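PDB 4OX6: carbon dioxide concentrating mechanism protein CcmK from Synechococcus elongatus, which probably assembles as hexamers into the protein shell of the carboxysome, the bacterial microcompartment that concentrates carbon dioxide around its carboxylating enzyme. Local coordinates for residues 38-48 with 60-71. Residues are numbered along the deposited sequence; the frame is centred on the assembly and turned at random.
Sequences MVKAGRITIVS and NIRGDVSEVKTA
Within the BMC domain, antiparallel strands 45-53 and 56-63 form a beta hairpin, and this contact pairs its open end, where Thr45 and Arg62 make a hydrogen-bonded pair and Ile46 and Ile61 a non-hydrogen-bonded one. Thr45 N donates to Arg62 O (3.0 Å), and Arg62 N returns the bond to Thr45 O. The pairing then slips by one residue: Asn60 O receives Val47 N, yet Asn60 N reaches Ser48 O, which defines a beta bulge. At the bulge, Asn60 ND2 donates to Ser48 OG over 2.9 Å with the hydroxyl close to the amide plane; Ser48 OG is also hydrogen-bonded to the carbonyl of Pro105, and Asn60 OD1 to the hydroxyl of Ser22. Val47 CG1 packs against Arg62 CG at 3.7 Å, while the bent arginine chain carries its guanidinium away to a salt bridge with Glu101 and hydrogen bonds to the carbonyls of Gln18, Ala19 and Ile106. Ile61 points to the opposite face, where it meets Ile44 and Met38. Ile44 has CG1 between its backbone N and carbonyl carbon (chi1 70°), which places CG1 3.9 Å from Ala71 CB on helix 65-81; the second torsion then brings CD1 to 3.8 Å from Ile61 CG2. Met38 closes this cluster from helix 28-39, its CE 3.8 Å from Ile61 CD1. Nearer the helix start, Glu67 folds back at chi2 (-68°) and OE1 accepts Arg43 N through its anti lone pair at 2.7 Å, nearly straight at 179°. An alanine in place of Glu67 would probably leave Arg43 N without this acceptor and let the inverse gamma turn centred on Arg43 shift against the helix. A carboxylate gripping a backbone N-H, rather than the distant Arg43 guanidinium, thus ties the connection between helix 28-39 and strand 45-53 to helix 65-81, beside a buried apolar seam.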
loop_
_atom_site.group_PDB
_atom_site.type_symbol
_atom_site.label_atom_id
_atom_site.label_comp_id
_atom_site.label_asym_id
_atom_site.label_seq_id
_atom_site.Cartn_x
_atom_site.Cartn_y
_atom_site.Cartn_z
ATOM N N MET A 38 4.706 26.718 4.297
ATOM C CA MET A 38 3.366 27.211 4.001
ATOM C C MET A 38 2.791 27.958 5.203
ATOM O O MET A 38 2.280 29.086 5.076
ATOM C CB MET A 38 2.442 26.062 3.604
ATOM C CG MET A 38 2.780 25.494 2.218
ATOM S SD MET A 38 2.172 23.806 1.936
ATOM C CE MET A 38 0.899 24.078 0.754
ATOM N N VAL A 39 2.847 27.376 6.408
ATOM C CA VAL A 39 2.193 27.976 7.574
ATOM C C VAL A 39 3.001 29.160 8.070
ATOM O O VAL A 39 2.417 30.076 8.691
ATOM C CB VAL A 39 1.963 26.886 8.659
ATOM C CG1 VAL A 39 3.248 26.404 9.266
ATOM C CG2 VAL A 39 0.983 27.394 9.715
ATOM N N LYS A 40 4.279 29.261 7.699
ATOM C CA LYS A 40 5.104 30.414 8.030
ATOM C C LYS A 40 4.965 31.545 7.018
ATOM O O LYS A 40 5.485 32.629 7.232
ATOM C CB LYS A 40 6.569 29.989 8.179
ATOM C CG LYS A 40 6.808 29.288 9.533
ATOM C CD LYS A 40 8.281 28.843 9.607
ATOM C CE LYS A 40 8.595 28.220 10.937
ATOM N NZ LYS A 40 9.867 27.469 10.893
ATOM N N ALA A 41 4.216 31.351 5.959
ATOM C CA ALA A 41 4.187 32.341 4.864
ATOM C C ALA A 41 2.847 33.031 4.719
ATOM O O ALA A 41 2.713 34.018 3.971
ATOM C CB ALA A 41 4.493 31.637 3.553
ATOM N N GLY A 42 1.850 32.581 5.433
ATOM C CA GLY A 42 0.526 33.193 5.280
ATOM C C GLY A 42 -0.381 32.767 6.413
ATOM O O GLY A 42 -0.061 31.832 7.173
ATOM N N ARG A 43 -1.532 33.423 6.517
ATOM C CA ARG A 43 -2.498 33.085 7.514
ATOM C C ARG A 43 -3.306 31.902 6.996
ATOM O O ARG A 43 -4.398 32.018 6.442
ATOM C CB ARG A 43 -3.420 34.275 7.830
ATOM C CG ARG A 43 -4.364 33.964 8.954
ATOM C CD ARG A 43 -5.156 35.178 9.368
ATOM N NE ARG A 43 -5.845 34.936 10.625
ATOM C CZ ARG A 43 -6.321 35.902 11.404
ATOM N NH1 ARG A 43 -6.169 37.176 11.050
ATOM N NH2 ARG A 43 -6.952 35.598 12.536
ATOM N N ILE A 44 -2.743 30.716 7.174
ATOM C CA ILE A 44 -3.331 29.451 6.797
ATOM C C ILE A 44 -3.244 28.433 7.935
ATOM O O ILE A 44 -2.436 28.636 8.859
ATOM C CB ILE A 44 -2.712 28.905 5.457
ATOM C CG1 ILE A 44 -1.254 28.451 5.598
ATOM C CG2 ILE A 44 -2.803 29.975 4.344
ATOM C CD1 ILE A 44 -0.996 27.064 6.229
ATOM N N THR A 45 -4.064 27.402 7.855
ATOM C CA THR A 45 -4.052 26.285 8.813
ATOM C C THR A 45 -3.729 25.026 7.994
ATOM O O THR A 45 -4.383 24.768 6.943
ATOM C CB THR A 45 -5.414 26.095 9.493
ATOM O OG1 THR A 45 -5.814 27.342 10.117
ATOM C CG2 THR A 45 -5.349 25.073 10.579
ATOM N N ILE A 46 -2.756 24.223 8.462
ATOM C CA ILE A 46 -2.543 22.903 7.895
ATOM C C ILE A 46 -3.583 22.009 8.574
ATOM O O ILE A 46 -3.683 21.963 9.789
ATOM C CB ILE A 46 -1.145 22.393 8.265
ATOM C CG1 ILE A 46 -0.031 23.318 7.794
ATOM C CG2 ILE A 46 -0.931 21.039 7.582
ATOM C CD1 ILE A 46 1.352 23.062 8.541
ATOM N N VAL A 47 -4.411 21.363 7.765
ATOM C CA VAL A 47 -5.512 20.534 8.272
ATOM C C VAL A 47 -5.279 19.046 8.235
ATOM O O VAL A 47 -5.853 18.350 9.040
ATOM C CB VAL A 47 -6.866 20.896 7.609
ATOM C CG1 VAL A 47 -7.218 22.391 7.966
ATOM C CG2 VAL A 47 -6.862 20.698 6.095
ATOM N N SER A 48 -4.517 18.554 7.280
ATOM C CA SER A 48 -4.371 17.133 7.082
ATOM C C SER A 48 -3.234 16.828 6.124
ATOM O O SER A 48 -2.729 17.715 5.426
ATOM C CB SER A 48 -5.667 16.496 6.522
ATOM O OG SER A 48 -5.927 17.038 5.237
ATOM N N ASN A 60 -2.566 19.414 2.960
ATOM C CA ASN A 60 -3.777 20.203 2.693
ATOM C C ASN A 60 -3.850 21.351 3.664
ATOM O O ASN A 60 -3.707 21.180 4.902
ATOM C CB ASN A 60 -4.978 19.294 2.867
ATOM C CG ASN A 60 -4.914 18.115 1.916
ATOM O OD1 ASN A 60 -4.785 18.307 0.707
ATOM N ND2 ASN A 60 -4.977 16.907 2.457
ATOM N N ILE A 61 -3.976 22.561 3.126
ATOM C CA ILE A 61 -4.082 23.785 3.903
ATOM C C ILE A 61 -5.394 24.502 3.585
ATOM O O ILE A 61 -5.954 24.403 2.463
ATOM C CB ILE A 61 -2.873 24.693 3.681
ATOM C CG1 ILE A 61 -2.798 25.256 2.256
ATOM C CG2 ILE A 61 -1.579 23.999 4.074
ATOM C CD1 ILE A 61 -1.787 26.402 2.123
ATOM N N ARG A 62 -5.841 25.306 4.536
ATOM C CA ARG A 62 -7.052 26.103 4.368
ATOM C C ARG A 62 -6.797 27.543 4.769
ATOM O O ARG A 62 -6.076 27.804 5.724
ATOM C CB ARG A 62 -8.209 25.589 5.213
ATOM C CG ARG A 62 -8.584 24.136 5.021
ATOM C CD ARG A 62 -9.097 23.773 3.602
ATOM N NE ARG A 62 -10.333 24.422 3.214
ATOM C CZ ARG A 62 -11.543 24.024 3.566
ATOM N NH1 ARG A 62 -11.739 22.914 4.212
ATOM N NH2 ARG A 62 -12.600 24.706 3.148
ATOM N N GLY A 63 -7.422 28.476 4.064
ATOM C CA GLY A 63 -7.354 29.882 4.427
ATOM C C GLY A 63 -8.030 30.704 3.356
ATOM O O GLY A 63 -8.581 30.120 2.393
ATOM N N ASP A 64 -8.045 32.015 3.512
ATOM C CA ASP A 64 -8.519 32.854 2.429
ATOM C C ASP A 64 -7.663 32.615 1.199
ATOM O O ASP A 64 -6.457 32.347 1.308
ATOM C CB ASP A 64 -8.457 34.321 2.793
ATOM C CG ASP A 64 -9.459 34.696 3.829
ATOM O OD1 ASP A 64 -10.355 33.883 4.151
ATOM O OD2 ASP A 64 -9.308 35.863 4.299
ATOM N N VAL A 65 -8.228 32.728 -0.020
ATOM C CA VAL A 65 -7.468 32.330 -1.189
ATOM C C VAL A 65 -6.146 33.118 -1.333
ATOM O O VAL A 65 -5.133 32.538 -1.774
ATOM C CB VAL A 65 -8.289 32.342 -2.500
ATOM C CG1 VAL A 65 -8.588 33.680 -2.953
ATOM C CG2 VAL A 65 -7.564 31.523 -3.586
ATOM N N SER A 66 -6.139 34.421 -1.014
ATOM C CA SER A 66 -4.902 35.206 -1.219
ATOM C C SER A 66 -3.777 34.672 -0.305
ATOM O O SER A 66 -2.622 34.662 -0.684
ATOM C CB SER A 66 -5.077 36.680 -0.962
ATOM O OG SER A 66 -5.824 36.804 0.194
ATOM N N GLU A 67 -4.153 34.258 0.891
ATOM C CA GLU A 67 -3.214 33.695 1.871
ATOM C C GLU A 67 -2.750 32.306 1.434
ATOM O O GLU A 67 -1.558 31.968 1.540
ATOM C CB GLU A 67 -3.790 33.681 3.266
ATOM C CG GLU A 67 -4.175 35.036 3.805
ATOM C CD GLU A 67 -2.994 35.924 4.061
ATOM O OE1 GLU A 67 -2.046 35.497 4.809
ATOM O OE2 GLU A 67 -2.947 37.039 3.466
ATOM N N VAL A 68 -3.669 31.480 0.946
ATOM C CA VAL A 68 -3.287 30.156 0.405
ATOM C C VAL A 68 -2.374 30.305 -0.773
ATOM O O VAL A 68 -1.386 29.499 -0.873
ATOM C CB VAL A 68 -4.520 29.354 0.022
ATOM C CG1 VAL A 68 -4.186 28.117 -0.759
ATOM C CG2 VAL A 68 -5.288 28.982 1.297
ATOM N N LYS A 69 -2.568 31.297 -1.665
ATOM C CA LYS A 69 -1.677 31.459 -2.777
ATOM C C LYS A 69 -0.242 31.784 -2.294
ATOM O O LYS A 69 0.759 31.217 -2.822
ATOM C CB LYS A 69 -2.175 32.566 -3.702
ATOM C CG LYS A 69 -3.433 32.216 -4.457
ATOM C CD LYS A 69 -4.101 33.422 -5.136
ATOM C CE LYS A 69 -3.292 33.911 -6.287
ATOM N NZ LYS A 69 -4.106 34.948 -7.050
ATOM N N THR A 70 -0.084 32.722 -1.328
ATOM C CA THR A 70 1.248 33.097 -0.886
ATOM C C THR A 70 1.888 31.890 -0.145
ATOM O O THR A 70 3.101 31.637 -0.279
ATOM C CB THR A 70 1.225 34.396 -0.115
ATOM O OG1 THR A 70 2.579 34.860 0.017
ATOM C CG2 THR A 70 0.560 34.262 1.161
ATOM N N ALA A 71 1.098 31.192 0.651
ATOM C CA ALA A 71 1.569 29.969 1.308
ATOM C C ALA A 71 2.040 28.914 0.314
ATOM O O ALA A 71 3.102 28.295 0.465
ATOM C CB ALA A 71 0.512 29.403 2.224
HETATM O O HOH W 1 4.362 35.189 2.222
HETATM O O HOH W 2 -6.747 33.236 5.775
HETATM O O HOH W 3 -7.379 28.868 8.400
#